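Local coordinates for putative exported protein (Bordetella parapertussis, PDB 3OCJ) that is of unknown function but carries a class I (Rossmann-like) methyltransferase domain, so it probably binds S-adenosylmethionine, and holds a palmitic acid molecule in the crystal, at residues V41-Q44 and I45-L48; N67-W70 and T71-V75; R102-H105 and G106-R110. All coordinates share one frame; numbering follows the deposited sequence.

Interaction 1. Residues V41-Q44 and I45-L48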
ATOM      1  N   VAL A  41     -14.669 -19.981 -18.329  1.00 27.22           N
ATOM      2  CA  VAL A  41     -13.821 -19.207 -19.236  1.00 26.05           C
ATOM      3  C   VAL A  41     -14.479 -17.905 -19.695  1.00 27.55           C
ATOM      4  O   VAL A  41     -13.855 -16.837 -19.670  1.00 25.25           O
ATOM      5  CB  VAL A  41     -13.396 -20.046 -20.464  1.00 28.28           C
ATOM      6  CG1 VAL A  41     -12.929 -19.148 -21.606  1.00 28.63           C
ATOM      7  CG2 VAL A  41     -12.313 -21.046 -20.075  1.00 33.56           C
ATOM      8  N   ALA A  42     -15.737 -17.997 -20.116  1.00 26.66           N
ATOM      9  CA  ALA A  42     -16.480 -16.821 -20.555  1.00 31.35           C
ATOM     10  C   ALA A  42     -16.545 -15.765 -19.458  1.00 26.76           C
ATOM     11  O   ALA A  42     -16.357 -14.577 -19.718  1.00 26.99           O
ATOM     12  CB  ALA A  42     -17.887 -17.210 -21.006  1.00 34.61           C
ATOM     13  N   ARG A  43     -16.802 -16.201 -18.228  1.00 26.41           N
ATOM     14  CA  ARG A  43     -16.902 -15.278 -17.106  1.00 23.37           C
ATOM     15  C   ARG A  43     -15.555 -14.620 -16.825  1.00 22.88           C
ATOM     16  O   ARG A  43     -15.485 -13.425 -16.559  1.00 23.90           O
ATOM     17  CB  ARG A  43     -17.433 -15.996 -15.861  1.00 26.44           C
ATOM     18  CG  ARG A  43     -17.540 -15.120 -14.629  1.00 27.15           C
ATOM     19  CD  ARG A  43     -18.312 -13.845 -14.906  1.00 29.94           C
ATOM     20  NE  ARG A  43     -18.631 -13.131 -13.671  1.00 32.39           N
ATOM     21  CZ  ARG A  43     -19.176 -11.919 -13.621  1.00 40.11           C
ATOM     22  NH1 ARG A  43     -19.463 -11.266 -14.742  1.00 42.11           N
ATOM     23  NH2 ARG A  43     -19.430 -11.357 -12.448  1.00 43.25           N
ATOM     24  N   GLN A  44     -14.483 -15.403 -16.909  1.00 23.46           N
ATOM     25  CA  GLN A  44     -13.144 -14.871 -16.702  1.00 23.83           C
ATOM     26  C   GLN A  44     -12.814 -13.815 -17.747  1.00 22.23           C
ATOM     27  O   GLN A  44     -12.176 -12.801 -17.442  1.00 20.92           O
ATOM     28  CB  GLN A  44     -12.102 -15.986 -16.750  1.00 21.20           C
ATOM     29  CG  GLN A  44     -12.193 -16.978 -15.593  1.00 20.99           C
ATOM     30  CD  GLN A  44     -11.230 -18.126 -15.768  1.00 22.95           C
ATOM     31  OE1 GLN A  44     -10.050 -17.920 -16.071  1.00 25.49           O
ATOM     32  NE2 GLN A  44     -11.730 -19.354 -15.604  1.00 25.04           N
ATOM     33  N   ILE A  45     -13.252 -14.055 -18.979  1.00 23.03           N
ATOM     34  CA  ILE A  45     -13.028 -13.106 -20.059  1.00 23.37           C
ATOM     35  C   ILE A  45     -13.800 -11.820 -19.781  1.00 22.33           C
ATOM     36  O   ILE A  45     -13.302 -10.722 -20.034  1.00 22.80           O
ATOM     37  CB  ILE A  45     -13.420 -13.713 -21.420  1.00 25.29           C
ATOM     38  CG1 ILE A  45     -12.400 -14.785 -21.817  1.00 30.18           C
ATOM     39  CG2 ILE A  45     -13.519 -12.635 -22.490  1.00 27.60           C
ATOM     40  CD1 ILE A  45     -12.737 -15.518 -23.100  1.00 30.86           C
ATOM     41  N   GLU A  46     -15.004 -11.956 -19.231  1.00 23.97           N
ATOM     42  CA  GLU A  46     -15.777 -10.789 -18.817  1.00 24.24           C
ATOM     43  C   GLU A  46     -15.064 -10.007 -17.713  1.00 21.97           C
ATOM     44  O   GLU A  46     -15.069  -8.776 -17.706  1.00 23.81           O
ATOM     45  CB  GLU A  46     -17.178 -11.192 -18.352  1.00 26.84           C
ATOM     46  CG  GLU A  46     -18.052 -11.803 -19.435  1.00 30.58           C
ATOM     47  CD  GLU A  46     -19.437 -12.167 -18.922  1.00 39.41           C
ATOM     48  OE1 GLU A  46     -19.656 -12.113 -17.691  1.00 34.67           O
ATOM     49  OE2 GLU A  46     -20.307 -12.509 -19.752  1.00 44.32           O
ATOM     50  N   LEU A  47     -14.463 -10.723 -16.769  1.00 22.14           N
ATOM     51  CA  LEU A  47     -13.714 -10.069 -15.705  1.00 21.53           C
ATOM     52  C   LEU A  47     -12.519  -9.307 -16.279  1.00 18.94           C
ATOM     53  O   LEU A  47     -12.255  -8.166 -15.896  1.00 18.96           O
ATOM     54  CB  LEU A  47     -13.249 -11.088 -14.659  1.00 21.87           C
ATOM     55  CG  LEU A  47     -14.332 -11.855 -13.898  1.00 23.74           C
ATOM     56  CD1 LEU A  47     -13.696 -12.754 -12.855  1.00 25.00           C
ATOM     57  CD2 LEU A  47     -15.323 -10.895 -13.251  1.00 27.99           C
ATOM     58  N   LEU A  48     -11.802  -9.938 -17.200  1.00 18.83           N
ATOM     59  CA  LEU A  48     -10.667  -9.293 -17.854  1.00 18.91           C
ATOM     60  C   LEU A  48     -11.113  -8.021 -18.582  1.00 20.43           C
ATOM     61  O   LEU A  48     -10.437  -6.990 -18.519  1.00 19.09           O
ATOM     62  CB  LEU A  48      -9.970 -10.266 -18.809  1.00 18.82           C
ATOM     63  CG  LEU A  48      -8.797  -9.721 -19.632  1.00 17.93           C
ATOM     64  CD1 LEU A  48      -7.715  -9.134 -18.725  1.00 17.92           C
ATOM     65  CD2 LEU A  48      -8.211 -10.815 -20.502  1.00 22.32           C
TER

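Interaction 2. Residues N67-W70 and T71-V75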
ATOM      1  N   ASN A  67       0.700   2.992  -7.739  1.00 15.65           N
ATOM      2  CA  ASN A  67       1.519   4.181  -7.563  1.00 14.98           C
ATOM      3  C   ASN A  67       0.831   5.129  -6.590  1.00 14.85           C
ATOM      4  O   ASN A  67      -0.192   4.783  -5.973  1.00 14.92           O
ATOM      5  CB  ASN A  67       1.770   4.885  -8.896  1.00 16.00           C
ATOM      6  CG  ASN A  67       0.502   5.416  -9.520  1.00 15.52           C
ATOM      7  OD1 ASN A  67      -0.599   5.067  -9.103  1.00 16.20           O
ATOM      8  ND2 ASN A  67       0.649   6.246 -10.540  1.00 17.07           N
ATOM      9  N   ALA A  68       1.362   6.339  -6.481  1.00 15.17           N
ATOM     10  CA  ALA A  68       0.830   7.293  -5.512  1.00 16.57           C
ATOM     11  C   ALA A  68      -0.619   7.640  -5.835  1.00 16.27           C
ATOM     12  O   ALA A  68      -1.482   7.638  -4.951  1.00 17.09           O
ATOM     13  CB  ALA A  68       1.678   8.553  -5.478  1.00 16.20           C
ATOM     14  N   GLU A  69      -0.881   7.944  -7.104  1.00 15.92           N
ATOM     15  CA  GLU A  69      -2.227   8.331  -7.509  1.00 17.35           C
ATOM     16  C   GLU A  69      -3.232   7.242  -7.185  1.00 13.57           C
ATOM     17  O   GLU A  69      -4.260   7.500  -6.555  1.00 17.11           O
ATOM     18  CB  GLU A  69      -2.302   8.659  -8.997  1.00 18.30           C
ATOM     19  CG  GLU A  69      -3.744   8.870  -9.449  1.00 19.80           C
ATOM     20  CD  GLU A  69      -3.874   9.450 -10.843  1.00 22.97           C
ATOM     21  OE1 GLU A  69      -2.861   9.521 -11.573  1.00 24.59           O
ATOM     22  OE2 GLU A  69      -5.008   9.835 -11.198  1.00 29.20           O
ATOM     23  N   TRP A  70      -2.950   6.017  -7.619  1.00 15.69           N
ATOM     24  CA  TRP A  70      -3.927   4.951  -7.452  1.00 16.55           C
ATOM     25  C   TRP A  70      -4.053   4.427  -6.024  1.00 16.34           C
ATOM     26  O   TRP A  70      -5.138   4.007  -5.605  1.00 17.31           O
ATOM     27  CB  TRP A  70      -3.720   3.846  -8.496  1.00 15.86           C
ATOM     28  CG  TRP A  70      -4.075   4.361  -9.835  1.00 15.13           C
ATOM     29  CD1 TRP A  70      -3.232   4.593 -10.876  1.00 14.93           C
ATOM     30  CD2 TRP A  70      -5.369   4.807 -10.255  1.00 14.78           C
ATOM     31  NE1 TRP A  70      -3.924   5.131 -11.936  1.00 19.86           N
ATOM     32  CE2 TRP A  70      -5.241   5.271 -11.578  1.00 18.39           C
ATOM     33  CE3 TRP A  70      -6.628   4.841  -9.644  1.00 17.22           C
ATOM     34  CZ2 TRP A  70      -6.323   5.762 -12.309  1.00 20.41           C
ATOM     35  CZ3 TRP A  70      -7.704   5.335 -10.371  1.00 16.59           C
ATOM     36  CH2 TRP A  70      -7.543   5.789 -11.687  1.00 20.68           C
ATOM     37  N   THR A  71      -2.968   4.470  -5.257  1.00 15.33           N
ATOM     38  CA  THR A  71      -3.083   4.191  -3.835  1.00 16.01           C
ATOM     39  C   THR A  71      -4.050   5.182  -3.183  1.00 14.55           C
ATOM     40  O   THR A  71      -4.966   4.788  -2.450  1.00 15.55           O
ATOM     41  CB  THR A  71      -1.725   4.273  -3.113  1.00 20.69           C
ATOM     42  OG1 THR A  71      -0.834   3.306  -3.670  1.00 22.97           O
ATOM     43  CG2 THR A  71      -1.903   3.968  -1.634  1.00 29.99           C
ATOM     44  N   HIS A  72      -3.858   6.465  -3.464  1.00 16.14           N
ATOM     45  CA  HIS A  72      -4.732   7.474  -2.885  1.00 17.09           C
ATOM     46  C   HIS A  72      -6.182   7.244  -3.296  1.00 16.11           C
ATOM     47  O   HIS A  72      -7.078   7.193  -2.454  1.00 16.74           O
ATOM     48  CB  HIS A  72      -4.309   8.877  -3.299  1.00 17.53           C
ATOM     49  CG  HIS A  72      -5.268   9.937  -2.859  1.00 20.31           C
ATOM     50  ND1 HIS A  72      -5.287  10.437  -1.573  1.00 20.80           N
ATOM     51  CD2 HIS A  72      -6.259  10.573  -3.525  1.00 19.55           C
ATOM     52  CE1 HIS A  72      -6.245  11.341  -1.470  1.00 20.16           C
ATOM     53  NE2 HIS A  72      -6.850  11.445  -2.639  1.00 23.23           N
ATOM     54  N   ARG A  73      -6.409   7.126  -4.600  1.00 17.44           N
ATOM     55  CA  ARG A  73      -7.772   7.053  -5.112  1.00 17.92           C
ATOM     56  C   ARG A  73      -8.461   5.779  -4.628  1.00 20.07           C
ATOM     57  O   ARG A  73      -9.645   5.782  -4.293  1.00 20.67           O
ATOM     58  CB  ARG A  73      -7.784   7.177  -6.643  1.00 20.03           C
ATOM     59  CG  ARG A  73      -7.287   8.528  -7.141  1.00 21.42           C
ATOM     60  CD  ARG A  73      -7.217   8.609  -8.669  1.00 24.97           C
ATOM     61  NE  ARG A  73      -8.541   8.586  -9.278  1.00 29.67           N
ATOM     62  CZ  ARG A  73      -8.787   8.935 -10.535  1.00 32.34           C
ATOM     63  NH1 ARG A  73      -7.794   9.333 -11.318  1.00 32.20           N
ATOM     64  NH2 ARG A  73     -10.024   8.883 -11.010  1.00 35.25           N
ATOM     65  N   LEU A  74      -7.708   4.690  -4.565  1.00 19.81           N
ATOM     66  CA  LEU A  74      -8.256   3.439  -4.083  1.00 19.27           C
ATOM     67  C   LEU A  74      -8.529   3.491  -2.581  1.00 18.16           C
ATOM     68  O   LEU A  74      -9.628   3.154  -2.123  1.00 22.12           O
ATOM     69  CB  LEU A  74      -7.311   2.283  -4.416  1.00 21.72           C
ATOM     70  CG  LEU A  74      -7.818   0.876  -4.101  1.00 23.29           C
ATOM     71  CD1 LEU A  74      -9.079   0.558  -4.880  1.00 19.02           C
ATOM     72  CD2 LEU A  74      -6.727  -0.134  -4.394  1.00 23.64           C
ATOM     73  N   VAL A  75      -7.537   3.932  -1.816  0.68 18.20           N
ATOM     74  CA  VAL A  75      -7.651   3.895  -0.367  0.68 16.77           C
ATOM     75  C   VAL A  75      -8.700   4.861   0.190  0.68 19.78           C
ATOM     76  O   VAL A  75      -9.398   4.535   1.144  0.68 24.03           O
ATOM     77  CB  VAL A  75      -6.289   4.124   0.323  0.68 21.53           C
ATOM     78  CG1 VAL A  75      -6.479   4.222   1.815  0.68 18.46           C
ATOM     79  CG2 VAL A  75      -5.333   2.989  -0.005  0.68 25.11           C
TER

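Interaction 3. Residues R102-H105 and G106-R110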
ATOM      1  N   ARG A 102      -8.018  -0.418   3.303  1.00 12.78           N
ATOM      2  CA  ARG A 102      -8.771   0.718   3.852  1.00 12.83           C
ATOM      3  C   ARG A 102      -8.833   0.671   5.372  1.00 11.86           C
ATOM      4  O   ARG A 102      -8.769   1.707   6.041  1.00 14.20           O
ATOM      5  CB  ARG A 102     -10.185   0.832   3.270  1.00 14.17           C
ATOM      6  CG  ARG A 102     -10.170   1.101   1.803  1.00 16.05           C
ATOM      7  CD  ARG A 102     -11.408   1.841   1.313  1.00 19.15           C
ATOM      8  NE  ARG A 102     -11.313   1.911  -0.129  1.00 22.35           N
ATOM      9  CZ  ARG A 102     -11.927   1.075  -0.952  1.00 15.78           C
ATOM     10  NH1 ARG A 102     -12.741   0.139  -0.468  1.00 18.93           N
ATOM     11  NH2 ARG A 102     -11.746   1.196  -2.257  1.00 19.79           N
ATOM     12  N   GLU A 103      -8.967  -0.533   5.930  1.00 11.81           N
ATOM     13  CA  GLU A 103      -8.908  -0.683   7.381  1.00 12.52           C
ATOM     14  C   GLU A 103      -7.532  -0.264   7.882  1.00 13.10           C
ATOM     15  O   GLU A 103      -7.419   0.458   8.869  1.00 12.59           O
ATOM     16  CB  GLU A 103      -9.182  -2.125   7.791  1.00 12.45           C
ATOM     17  CG  GLU A 103     -10.609  -2.599   7.594  1.00 13.92           C
ATOM     18  CD  GLU A 103     -10.741  -4.054   7.965  1.00 14.54           C
ATOM     19  OE1 GLU A 103     -10.622  -4.348   9.169  1.00 14.42           O
ATOM     20  OE2 GLU A 103     -10.937  -4.882   7.061  1.00 19.29           O
ATOM     21  N   ARG A 104      -6.492  -0.724   7.193  1.00 12.40           N
ATOM     22  CA  ARG A 104      -5.118  -0.371   7.529  1.00 12.36           C
ATOM     23  C   ARG A 104      -4.927   1.144   7.517  1.00 12.42           C
ATOM     24  O   ARG A 104      -4.336   1.696   8.430  1.00 11.85           O
ATOM     25  CB  ARG A 104      -4.164  -1.049   6.553  1.00 10.81           C
ATOM     26  CG  ARG A 104      -2.702  -0.619   6.708  1.00 10.84           C
ATOM     27  CD  ARG A 104      -1.916  -0.710   5.370  1.00 11.12           C
ATOM     28  NE  ARG A 104      -2.579   0.065   4.313  1.00 11.14           N
ATOM     29  CZ  ARG A 104      -2.501   1.388   4.186  1.00 11.78           C
ATOM     30  NH1 ARG A 104      -1.775   2.115   5.024  1.00 13.81           N
ATOM     31  NH2 ARG A 104      -3.176   1.992   3.206  1.00 13.91           N
ATOM     32  N   HIS A 105      -5.419   1.809   6.473  1.00 11.81           N
ATOM     33  CA  HIS A 105      -5.382   3.268   6.411  1.00 11.64           C
ATOM     34  C   HIS A 105      -5.986   3.913   7.658  1.00 13.61           C
ATOM     35  O   HIS A 105      -5.457   4.898   8.187  1.00 12.70           O
ATOM     36  CB  HIS A 105      -6.125   3.731   5.157  1.00 12.35           C
ATOM     37  CG  HIS A 105      -6.093   5.208   4.934  1.00 15.93           C
ATOM     38  ND1 HIS A 105      -4.949   5.879   4.556  1.00 18.00           N
ATOM     39  CD2 HIS A 105      -7.076   6.134   4.990  1.00 19.85           C
ATOM     40  CE1 HIS A 105      -5.229   7.164   4.412  1.00 17.69           C
ATOM     41  NE2 HIS A 105      -6.513   7.344   4.668  1.00 18.26           N
ATOM     42  N   GLY A 106      -7.111   3.372   8.119  1.00 12.80           N
ATOM     43  CA  GLY A 106      -7.728   3.855   9.344  1.00 12.76           C
ATOM     44  C   GLY A 106      -6.832   3.661  10.554  1.00 15.58           C
ATOM     45  O   GLY A 106      -6.739   4.541  11.421  1.00 15.14           O
ATOM     46  N   HIS A 107      -6.181   2.502  10.638  1.00 12.58           N
ATOM     47  CA  HIS A 107      -5.281   2.255  11.764  1.00 13.05           C
ATOM     48  C   HIS A 107      -4.052   3.169  11.720  1.00 12.93           C
ATOM     49  O   HIS A 107      -3.579   3.627  12.763  1.00 13.05           O
ATOM     50  CB  HIS A 107      -4.880   0.774  11.850  1.00 13.93           C
ATOM     51  CG  HIS A 107      -6.020  -0.136  12.185  1.00 11.96           C
ATOM     52  ND1 HIS A 107      -6.777   0.010  13.328  1.00 14.84           N
ATOM     53  CD2 HIS A 107      -6.527  -1.207  11.530  1.00 12.19           C
ATOM     54  CE1 HIS A 107      -7.711  -0.923  13.355  1.00 15.13           C
ATOM     55  NE2 HIS A 107      -7.585  -1.673  12.274  1.00 13.39           N
ATOM     56  N   PHE A 108      -3.536   3.429  10.522  1.00 11.99           N
ATOM     57  CA  PHE A 108      -2.451   4.396  10.367  1.00 11.35           C
ATOM     58  C   PHE A 108      -2.878   5.757  10.907  1.00 13.14           C
ATOM     59  O   PHE A 108      -2.132   6.410  11.622  1.00 13.79           O
ATOM     60  CB  PHE A 108      -2.054   4.546   8.888  1.00 12.77           C
ATOM     61  CG  PHE A 108      -0.980   3.589   8.424  1.00 11.28           C
ATOM     62  CD1 PHE A 108      -1.073   2.222   8.663  1.00 11.39           C
ATOM     63  CD2 PHE A 108       0.105   4.057   7.704  1.00 12.73           C
ATOM     64  CE1 PHE A 108      -0.095   1.342   8.220  1.00  9.86           C
ATOM     65  CE2 PHE A 108       1.094   3.189   7.266  1.00 12.71           C
ATOM     66  CZ  PHE A 108       0.987   1.817   7.511  1.00 11.74           C
ATOM     67  N   ARG A 109      -4.079   6.200  10.534  1.00 13.39           N
ATOM     68  CA  ARG A 109      -4.539   7.504  10.976  1.00 14.01           C
ATOM     69  C   ARG A 109      -4.648   7.531  12.496  1.00 12.88           C
ATOM     70  O   ARG A 109      -4.213   8.493  13.135  1.00 14.77           O
ATOM     71  CB  ARG A 109      -5.869   7.859  10.310  1.00 15.84           C
ATOM     72  CG  ARG A 109      -5.711   8.333   8.871  1.00 21.59           C
ATOM     73  CD  ARG A 109      -7.056   8.711   8.267  1.00 31.69           C
ATOM     74  NE  ARG A 109      -7.709   9.757   9.046  1.00 34.43           N
ATOM     75  CZ  ARG A 109      -8.976  10.126   8.890  1.00 44.33           C
ATOM     76  NH1 ARG A 109      -9.734   9.531   7.979  1.00 47.29           N
ATOM     77  NH2 ARG A 109      -9.484  11.091   9.646  1.00 39.64           N
ATOM     78  N   ARG A 110      -5.235   6.493  13.089  1.00 13.53           N
ATOM     79  CA  ARG A 110      -5.363   6.478  14.547  1.00 15.15           C
ATOM     80  C   ARG A 110      -3.999   6.471  15.232  1.00 12.36           C
ATOM     81  O   ARG A 110      -3.795   7.161  16.250  1.00 14.00           O
ATOM     82  CB  ARG A 110      -6.197   5.281  15.035  1.00 16.54           C
ATOM     83  CG  ARG A 110      -7.685   5.378  14.746  1.00 19.65           C
ATOM     84  CD  ARG A 110      -8.485   4.334  15.546  1.00 20.53           C
ATOM     85  NE  ARG A 110      -7.937   2.996  15.361  1.00 17.95           N
ATOM     86  CZ  ARG A 110      -7.341   2.271  16.307  1.00 20.67           C
ATOM     87  NH1 ARG A 110      -6.843   1.080  15.992  1.00 18.04           N
ATOM     88  NH2 ARG A 110      -7.244   2.712  17.557  1.00 22.08           N
TER
HETATM   89  O   HOH W   1      -9.948  -2.858  11.227  1.00 18.99           O

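Interaction 1. Residues V41-Q44 and I45-L48
The carbonyl oxygen of Val41 accepts the amide of Ile45, with Ile45 N 2.9 Å from Val41 O. The same i to i+4 spacing recurs from Ala42 to Glu46, from Arg43 to Leu47 and from Gln44 to Leu48, evidence for regular alpha-helix. On its polar flank Arg43 reaches forward to Glu46: NH1 donates to OE1 over 3.1 Å, forming a salt bridge. NH1 approaches OE1 nearly along the carboxylate C-O bond and within the guanidinium plane, yet the two flat groups stand 83° apart, so a single nitrogen-oxygen pair makes the bridge. Arg43 starts with CG anti to its backbone N (chi1 179°) and bends at chi2 (52°), which carries the guanidinium along the helix. Leu47 then lays its CD2 methyl over one guanidinium face, 4.0 Å from Arg43 CZ. Around the helix, Val41 CG1 meets Ile45 CD1 at 3.9 Å, a modest apolar contact, while Ile30 and Arg27 of helix 15-33 touch these two side chains. Gln44 is buried; its NE2 donates to the carbonyls of Phe39 and Gly34, and Leu47 packs on helix 247-261. These first two turns of helix 41-53 are amphipathic, an i to i+3 salt bridge on one flank and apolar side chains against helices 15-33 and 247-261, in the helical part preceding the methyltransferase-like sheet.

Interaction 2. Residues N67-W70 and T71-V75
Asn67 O receives two donors from Thr71, the backbone N at 2.9 Å and the hydroxyl OG1 at 2.8 Å. The amide comes nearly along the carbonyl bond, whereas the hydroxyl lies well above the carbonyl plane. Thr71 achieves this with OG1 anti to its own carbonyl carbon (chi1 -61°), turned back along the helix. Asn67 is also the N-cap, its OD1 accepting from Trp70 N at 2.9 Å. One turn on, Arg73 runs alongside both Glu69 and Trp70. Glu69 is fully extended, its CG opposite the backbone N, which brings OE2 beside the arginine. Arg73 NH1 donates to Glu69 OE2 over 2.8 Å, on the anti side and somewhat out of the carboxylate plane, in a salt bridge. The bend at chi3 (68°) lays the guanidinium face over the outer CZ3-CH2 edge of the indole, planes 20° apart, with Arg73 NE 3.5 Å from Trp70 CZ3. Arg73 CD adds a CH-pi contact 4.1 Å from the six-membered ring centroid of Trp70. The helix lies between other helices: Trp70 meets Phe59 of helix 55-63 and Tyr92 of helix 86-94, Leu74 touches the palmitic acid, and Val75 packs on helix 96-115.

Interaction 3. Residues R102-H105 and G106-R110
Arg102 O accepts the amide of Gly106, 3.1 Å from Gly106 N, while the arginine's guanidinium is held outside the contact, its NH2 donating to Tyr92 O and Leu74 O. Glu103 follows, its carbonyl taking the amide of His107. Its carboxylate is joined to the same histidine through water 1, which donates to Glu103 OE1 over 2.6 Å and lies 2.8 Å from His107 NE2; OE1 also accepts from Arg292 N. The other ring nitrogen, His107 ND1, accepts from Arg110 NH1 at 2.9 Å, a nearly straight bond (171°) with each group close to the other's plane, and that NH1 also makes a salt bridge to Glu289. Arg104 comes next. A turn at chi3 swings its NH1 back over the centre of the Phe108 ring. The guanidinium stands edge-on to that face, the planes 82° apart, and Arg104 CZ lies 4.7 Å from the Phe108 ring centroid, 10° off the normal: a cation-pi contact. Phe296 makes a second cation-pi contact with Arg104. His105 closes the segment: Arg109 CG passes over one face of its ring, with Arg109 CD 3.9 Å from His105 NE2. Partners at both nitrogens of His107 fix the rotation of its ring. The positive charge of the buried Arg104 is probably stabilised by Phe108 and Phe296, while its NE donates a hydrogen bond to Thr101 OG1.

Along the chain the three contacts come in series, on helix 41-53, helix 68-76 and helix 96-115, all preceding the first strand (121-124) of the mixed seven-stranded sheet. Interaction 1 stands apart: its centre is 26 Å from that of interaction 2 and 33 Å from that of interaction 3, without touching either. Interactions 2 and 3 have centres 14 Å apart and meet directly, Val75 packing against His105 and Arg104. Helix 96-115 in turn rests on strands 221-226 and 298-302. Interactions 2 and 3 therefore link the helical N-terminal part, near the bound palmitic acid, to the methyltransferase-like sheet.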